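Local coordinates for protein precorrin-3 methylase (Rhodobacter capsulatus, PDB 3NUT) that probably acts as an S-adenosyl-L-methionine-dependent methyltransferase in the biosynthesis of adenosylcobalamin (vitamin B12), at residues A[95-99]-A[112-116]; A[148-152]-A[179-183]; A[193-199]-A[211-216]. All coordinates share one frame; numbering follows the deposited sequence.

Contact 1 of 3, residues A[95-99]-A[112-116]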
# COMPACT_ATOMS: atom_id res chain seq x y z
N ALA A 95 10.17 8.67 -6.01
CA ALA A 95 9.51 9.91 -5.60
C ALA A 95 10.31 10.65 -4.52
O ALA A 95 10.55 11.86 -4.65
CB ALA A 95 8.07 9.67 -5.17
N SER A 96 10.74 9.91 -3.49
CA SER A 96 11.65 10.41 -2.45
C SER A 96 12.93 11.09 -2.97
O SER A 96 13.27 12.21 -2.56
CB SER A 96 12.10 9.26 -1.55
OG SER A 96 11.52 9.38 -0.28
N ALA A 97 13.63 10.37 -3.83
CA ALA A 97 14.85 10.83 -4.45
C ALA A 97 14.64 12.09 -5.28
O ALA A 97 15.52 12.94 -5.34
CB ALA A 97 15.40 9.75 -5.34
N LEU A 98 13.50 12.20 -5.95
CA LEU A 98 13.20 13.41 -6.71
C LEU A 98 13.11 14.62 -5.78
O LEU A 98 13.63 15.70 -6.10
CB LEU A 98 11.93 13.27 -7.57
CG LEU A 98 11.39 14.54 -8.25
CD1 LEU A 98 12.39 15.06 -9.29
CD2 LEU A 98 10.02 14.31 -8.90
N PHE A 99 12.46 14.43 -4.64
CA PHE A 99 12.30 15.51 -3.67
C PHE A 99 13.62 15.80 -2.95
O PHE A 99 13.91 16.97 -2.64
CB PHE A 99 11.13 15.28 -2.72
CG PHE A 99 9.82 15.24 -3.42
CD1 PHE A 99 9.34 16.35 -4.08
CD2 PHE A 99 9.07 14.06 -3.49
CE1 PHE A 99 8.14 16.31 -4.77
CE2 PHE A 99 7.88 14.02 -4.16
CZ PHE A 99 7.41 15.12 -4.81
N GLU A 112 7.18 21.93 -12.15
CA GLU A 112 5.94 21.18 -11.96
C GLU A 112 6.22 19.69 -11.75
O GLU A 112 6.94 19.07 -12.53
CB GLU A 112 4.99 21.35 -13.15
CG GLU A 112 3.61 20.87 -12.81
CD GLU A 112 2.65 20.87 -13.97
OE1 GLU A 112 2.82 21.70 -14.89
OE2 GLU A 112 1.72 20.02 -13.94
N ILE A 113 5.65 19.11 -10.70
CA ILE A 113 5.96 17.76 -10.33
C ILE A 113 4.66 17.04 -10.02
O ILE A 113 3.80 17.60 -9.38
CB ILE A 113 6.89 17.67 -9.09
CG1 ILE A 113 8.35 17.84 -9.53
CG2 ILE A 113 6.76 16.30 -8.44
CD1 ILE A 113 9.29 18.49 -8.46
N ARG A 114 4.52 15.81 -10.52
CA ARG A 114 3.34 14.99 -10.31
C ARG A 114 3.82 13.60 -9.91
O ARG A 114 4.72 13.05 -10.55
CB ARG A 114 2.57 14.88 -11.62
CG ARG A 114 2.02 16.20 -12.17
CD ARG A 114 1.84 16.12 -13.69
NE ARG A 114 1.24 17.34 -14.24
CZ ARG A 114 0.81 17.50 -15.49
NH1 ARG A 114 0.90 16.52 -16.37
NH2 ARG A 114 0.28 18.66 -15.86
N ILE A 115 3.24 13.05 -8.85
CA ILE A 115 3.58 11.72 -8.35
C ILE A 115 2.35 10.83 -8.53
O ILE A 115 1.29 11.11 -7.95
CB ILE A 115 3.98 11.77 -6.85
CG1 ILE A 115 5.05 12.86 -6.61
CG2 ILE A 115 4.47 10.35 -6.33
CD1 ILE A 115 6.46 12.48 -7.14
N LEU A 116 2.49 9.77 -9.34
CA LEU A 116 1.36 8.93 -9.75
C LEU A 116 1.49 7.53 -9.13
O LEU A 116 2.44 6.81 -9.42
CB LEU A 116 1.32 8.83 -11.29
CG LEU A 116 1.29 10.20 -12.00
CD1 LEU A 116 1.08 9.96 -13.50
CD2 LEU A 116 0.17 11.11 -11.42
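E112 OE2 is gripped by two nitrogens of R114, the nearer being NE at 2.7 Å, on one side of strand 113-116, while on the other I113 and I115 turn toward helix 94-104 and meet A95, L98 and F99. Both salt-bridge bonds are weak, the N-H...O angle from NE being 127°, and the guanidinium also makes a cation-pi contact with W10. Between helix and strand the contact is wholly apolar. I115 CD1 is its centre: it lies 3.6 Å from F99 CE2 and equally near F99 CZ, meeting the ring obliquely. With CG of F99 beside its own backbone N (chi1 -63°), the ring end swings in to the strand. Next to it, I113 CG2 lies 3.9 Å from F99 CZ as the two side chains slide past each other. L98 and I113 meet tip to tip instead, L98 CD2 being 3.8 Å from I113 CG2. A95, with only a methyl group, lets the backbones approach to 6.8 Å between A95 CA and I115 CA, its CB standing 3.8 Å from I115 CD1. Replacing F99 with an alanine would probably leave I115 CD1 and I113 CG2 without their ring partner and open a gap beside W242 of the second subunit, whose ring meets that of F99. The helix segment runs antiparallel to the strand segment, at 164° and 10.4 Å between axes. This is the helix-to-strand half of a beta-alpha-beta crossover in which helix 94-104 joins strand 80-85 to strand 113-116, with strand 10-15 between them.

Contact 2 of 3, residues A[148-152]-A[179-183]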
# COMPACT_ATOMS: atom_id res chain seq x y z
N PRO A 148 22.54 2.25 9.20
CA PRO A 148 23.32 1.24 9.90
C PRO A 148 22.36 0.13 10.35
O PRO A 148 21.21 0.42 10.70
CB PRO A 148 23.90 2.00 11.10
CG PRO A 148 22.96 3.17 11.33
CD PRO A 148 22.29 3.47 10.01
N PHE A 149 22.82 -1.12 10.33
CA PHE A 149 22.00 -2.27 10.75
C PHE A 149 21.23 -2.00 12.05
O PHE A 149 20.09 -2.46 12.23
CB PHE A 149 22.87 -3.54 10.88
CG PHE A 149 22.08 -4.76 11.24
CD1 PHE A 149 21.51 -5.55 10.24
CD2 PHE A 149 21.87 -5.11 12.57
CE1 PHE A 149 20.75 -6.67 10.56
CE2 PHE A 149 21.12 -6.23 12.90
CZ PHE A 149 20.56 -7.01 11.90
N GLU A 150 21.85 -1.23 12.94
CA GLU A 150 21.25 -0.75 14.18
C GLU A 150 19.78 -0.31 14.04
O GLU A 150 18.93 -0.74 14.81
CB GLU A 150 22.11 0.39 14.71
CG GLU A 150 21.91 0.76 16.16
CD GLU A 150 22.39 2.18 16.46
OE1 GLU A 150 23.40 2.33 17.20
OE2 GLU A 150 21.78 3.13 15.92
N ILE A 151 19.49 0.54 13.05
CA ILE A 151 18.13 1.08 12.88
C ILE A 151 17.10 0.04 12.39
O ILE A 151 15.96 -0.00 12.88
CB ILE A 151 18.11 2.29 11.93
CG1 ILE A 151 19.07 3.40 12.42
CG2 ILE A 151 16.65 2.81 11.74
CD1 ILE A 151 18.62 4.16 13.69
N LEU A 152 17.50 -0.78 11.43
CA LEU A 152 16.69 -1.90 10.98
C LEU A 152 16.25 -2.82 12.14
O LEU A 152 15.11 -3.31 12.18
CB LEU A 152 17.47 -2.71 9.93
CG LEU A 152 16.77 -3.94 9.37
CD1 LEU A 152 15.38 -3.56 8.86
CD2 LEU A 152 17.60 -4.62 8.27
N GLN A 179 22.35 -10.64 5.94
CA GLN A 179 21.49 -9.72 6.71
C GLN A 179 20.09 -10.28 7.01
O GLN A 179 19.59 -10.13 8.12
CB GLN A 179 21.41 -8.35 6.03
CG GLN A 179 20.81 -7.27 6.89
CD GLN A 179 21.37 -5.91 6.54
OE1 GLN A 179 22.50 -5.57 6.94
NE2 GLN A 179 20.61 -5.13 5.77
N PHE A 180 19.48 -10.91 6.01
CA PHE A 180 18.17 -11.54 6.16
C PHE A 180 18.20 -12.71 7.15
O PHE A 180 17.19 -13.01 7.80
CB PHE A 180 17.67 -12.01 4.80
CG PHE A 180 16.28 -12.58 4.82
CD1 PHE A 180 15.22 -11.86 5.34
CD2 PHE A 180 16.02 -13.84 4.29
CE1 PHE A 180 13.92 -12.38 5.35
CE2 PHE A 180 14.73 -14.37 4.30
CZ PHE A 180 13.68 -13.63 4.83
N THR A 181 19.36 -13.38 7.24
CA THR A 181 19.62 -14.37 8.28
C THR A 181 19.49 -13.72 9.66
O THR A 181 18.84 -14.29 10.54
CB THR A 181 21.03 -14.99 8.13
OG1 THR A 181 21.18 -15.51 6.81
CG2 THR A 181 21.27 -16.11 9.18
N ARG A 182 20.08 -12.53 9.85
CA ARG A 182 19.92 -11.78 11.11
C ARG A 182 18.44 -11.49 11.38
O ARG A 182 17.95 -11.73 12.48
CB ARG A 182 20.71 -10.46 11.12
CG ARG A 182 22.19 -10.54 10.78
CD ARG A 182 23.11 -10.53 12.03
NE ARG A 182 23.33 -9.23 12.69
CZ ARG A 182 24.21 -8.30 12.30
NH1 ARG A 182 24.96 -8.49 11.22
NH2 ARG A 182 24.34 -7.16 12.98
N VAL A 183 17.72 -11.00 10.36
CA VAL A 183 16.30 -10.67 10.48
C VAL A 183 15.42 -11.82 10.96
O VAL A 183 14.55 -11.62 11.81
CB VAL A 183 15.72 -10.05 9.16
CG1 VAL A 183 14.20 -10.03 9.16
CG2 VAL A 183 16.27 -8.64 8.93
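A cation-pi contact joins the N-terminal parts of two helices, 149-161 and 179-190, with F149 supplying the ring and R182 the charge. The evidence is the position of R182 CZ, 3.8 Å from the centroid of the F149 ring and only 13° off its normal. The guanidinium is not flat on the ring, since the two planes are 36° apart; this tilt carries R182 NH2 down to 3.2 Å from F149 CD2. The arginine chain is bent at both chi2 and chi3, which folds it over the ring, and R182 CB also touches F149 CZ at 3.5 Å. The helices belong to successive connections of the mixed sheet: 149-161 links strand 137-141 to its parallel neighbour 165-169 in a beta-alpha-beta unit, and 179-190 leads on to strand 196-201. Q179 flanks the ring at its edge, where its CG lies in the ring plane and OE1 comes 3.4 Å from F149 CD1. Its amide is fixed from elsewhere, because NE2 hydrogen-bonds to L142 O in the loop after strand 137-141. Deeper in, L152 CD2 lies 3.9 Å from Q179 NE2 and makes a looser apolar contact, 4.3 Å, with V183 CG2.

Contact 3 of 3, residues A[193-199]-A[211-216]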
# COMPACT_ATOMS: atom_id res chain seq x y z
N PRO A 193 7.11 -19.32 17.72
CA PRO A 193 7.56 -20.24 16.65
C PRO A 193 6.58 -20.51 15.50
O PRO A 193 7.02 -20.64 14.34
CB PRO A 193 7.81 -21.55 17.41
CG PRO A 193 8.22 -21.11 18.77
CD PRO A 193 7.49 -19.81 19.06
N GLY A 194 5.28 -20.62 15.80
CA GLY A 194 4.25 -20.87 14.78
C GLY A 194 3.77 -19.65 13.99
O GLY A 194 2.71 -19.70 13.35
N ARG A 195 4.54 -18.56 14.03
CA ARG A 195 4.23 -17.31 13.33
C ARG A 195 4.38 -17.51 11.83
O ARG A 195 5.48 -17.76 11.34
CB ARG A 195 5.16 -16.19 13.80
CG ARG A 195 5.07 -14.88 13.01
CD ARG A 195 3.75 -14.19 13.19
NE ARG A 195 3.60 -13.56 14.51
CZ ARG A 195 4.03 -12.35 14.84
NH1 ARG A 195 4.70 -11.60 13.97
NH2 ARG A 195 3.82 -11.87 16.05
N LEU A 196 3.26 -17.39 11.12
CA LEU A 196 3.25 -17.62 9.69
C LEU A 196 4.13 -16.62 8.92
O LEU A 196 4.05 -15.42 9.12
CB LEU A 196 1.81 -17.57 9.18
CG LEU A 196 0.94 -18.83 8.93
CD1 LEU A 196 1.34 -20.10 9.70
CD2 LEU A 196 -0.52 -18.48 9.18
N ILE A 197 5.00 -17.15 8.05
CA ILE A 197 5.79 -16.35 7.14
C ILE A 197 5.53 -16.84 5.73
O ILE A 197 5.39 -18.04 5.48
CB ILE A 197 7.31 -16.46 7.40
CG1 ILE A 197 7.62 -16.60 8.91
CG2 ILE A 197 8.06 -15.29 6.72
CD1 ILE A 197 7.37 -15.35 9.79
N LEU A 198 5.49 -15.88 4.81
CA LEU A 198 5.09 -16.10 3.44
C LEU A 198 6.18 -15.55 2.56
O LEU A 198 6.60 -14.41 2.73
CB LEU A 198 3.80 -15.32 3.12
CG LEU A 198 2.43 -15.75 3.63
CD1 LEU A 198 2.20 -15.44 5.10
CD2 LEU A 198 1.40 -15.01 2.79
N PHE A 199 6.63 -16.37 1.61
CA PHE A 199 7.58 -15.92 0.62
C PHE A 199 6.84 -15.87 -0.70
O PHE A 199 6.36 -16.91 -1.22
CB PHE A 199 8.82 -16.82 0.56
CG PHE A 199 9.60 -16.87 1.84
CD1 PHE A 199 10.68 -16.02 2.05
CD2 PHE A 199 9.24 -17.76 2.86
CE1 PHE A 199 11.40 -16.05 3.24
CE2 PHE A 199 9.95 -17.80 4.05
CZ PHE A 199 11.04 -16.94 4.24
N SER A 211 5.04 -19.50 -1.03
CA SER A 211 5.10 -20.53 -0.02
C SER A 211 4.87 -19.92 1.35
O SER A 211 5.42 -18.88 1.69
CB SER A 211 6.43 -21.29 -0.08
OG SER A 211 7.52 -20.44 0.26
N VAL A 212 4.01 -20.58 2.11
CA VAL A 212 3.71 -20.17 3.46
C VAL A 212 4.31 -21.21 4.37
O VAL A 212 4.00 -22.39 4.25
CB VAL A 212 2.20 -20.12 3.70
CG1 VAL A 212 1.90 -19.33 4.98
CG2 VAL A 212 1.44 -19.54 2.47
N VAL A 213 5.18 -20.78 5.28
CA VAL A 213 5.76 -21.67 6.28
C VAL A 213 5.72 -21.02 7.66
O VAL A 213 5.61 -19.80 7.77
CB VAL A 213 7.21 -22.06 5.91
CG1 VAL A 213 7.25 -22.88 4.61
CG2 VAL A 213 8.11 -20.82 5.81
N GLU A 214 5.83 -21.82 8.72
CA GLU A 214 5.99 -21.25 10.06
C GLU A 214 7.41 -20.70 10.23
O GLU A 214 8.34 -21.19 9.59
CB GLU A 214 5.70 -22.29 11.12
CG GLU A 214 4.31 -22.90 11.04
CD GLU A 214 4.26 -24.26 11.72
OE1 GLU A 214 5.20 -25.06 11.48
OE2 GLU A 214 3.29 -24.52 12.48
N LEU A 215 7.56 -19.70 11.09
CA LEU A 215 8.85 -19.06 11.35
C LEU A 215 9.94 -20.05 11.75
O LEU A 215 11.07 -19.96 11.25
CB LEU A 215 8.69 -17.99 12.43
CG LEU A 215 9.86 -17.19 13.00
CD1 LEU A 215 10.62 -16.40 11.93
CD2 LEU A 215 9.36 -16.26 14.09
N ARG A 216 9.59 -20.99 12.64
CA ARG A 216 10.47 -22.08 13.06
C ARG A 216 11.13 -22.80 11.88
O ARG A 216 12.31 -23.13 11.94
CB ARG A 216 9.67 -23.11 13.89
CG ARG A 216 9.50 -24.49 13.21
CD ARG A 216 8.11 -25.09 13.37
NE ARG A 216 7.59 -24.93 14.73
CZ ARG A 216 6.44 -25.46 15.15
NH1 ARG A 216 5.69 -26.19 14.33
NH2 ARG A 216 6.05 -25.24 16.40
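V212 CG1 is the bump that sits against L198 and L196, on one face of the pairing. It lies 3.9 Å from L198 CG, the two side chains running side by side in the same direction, and 4.1 Å from L196 CG, which crosses it obliquely. With CG1 anti to the backbone N (chi1 -165°) this branch touches both leucines, while CG2 also borders L198 CG. On the face of I197, V213 and F199, V213 CG2 meets the F199 ring at its edge, in its plane, 4.0 Å from CE2, the side chains crossing at about a right angle. Past the end of that pairing L215 lies across I197, whose CG1 packs 3.9 Å from L215 CB and whose CD1 reaches L215 CD1. S211 OG lies against F199 CB, 3.9 Å away.

The backbone holds these fits in register. I197 and V213 exchange two bonds, the shorter being I197 N to V213 O at 2.7 Å and nearly straight, and F199 and S211 form a second hydrogen-bonded pair. Beyond V213 the bonds differ: L215 N reaches R195 O at 135°, with the donor tilted from the carbonyl plane, whereas R216 N meets P193 O in the plane of the P193 carbonyl, on a lone pair, at 3.1 Å. R195 turns its guanidinium away, to a salt bridge with E192. Helix 179-190 covers F199 and L215, through F180, L187 and R188. Such twisted antiparallel pairing, at 152° between strand segments, is that of a beta hairpin, here 196-201 with 209-214 at the end of the mixed sheet.

Contacts 2 and 3 are neighbours, with centres 19 Å apart, and they touch where F180 CZ packs 3.7 Å from F199 CE1; helix 179-190 thus takes part in one and backs the other. Contact 1 stands apart in the parallel-sheet part of the chain, its centre 29 Å from that of contact 2 and 36 Å from that of contact 3. All three lie outside direct contact with S-adenosyl-L-homocysteine: its nearest approach is about 9 Å from the side chain of A95, 10 Å from F199 and 12 Å from Q179. They come closer to residues that bind it, I115 standing about 6 Å from D88 and F199 about 4 Å from T227, side chain to side chain.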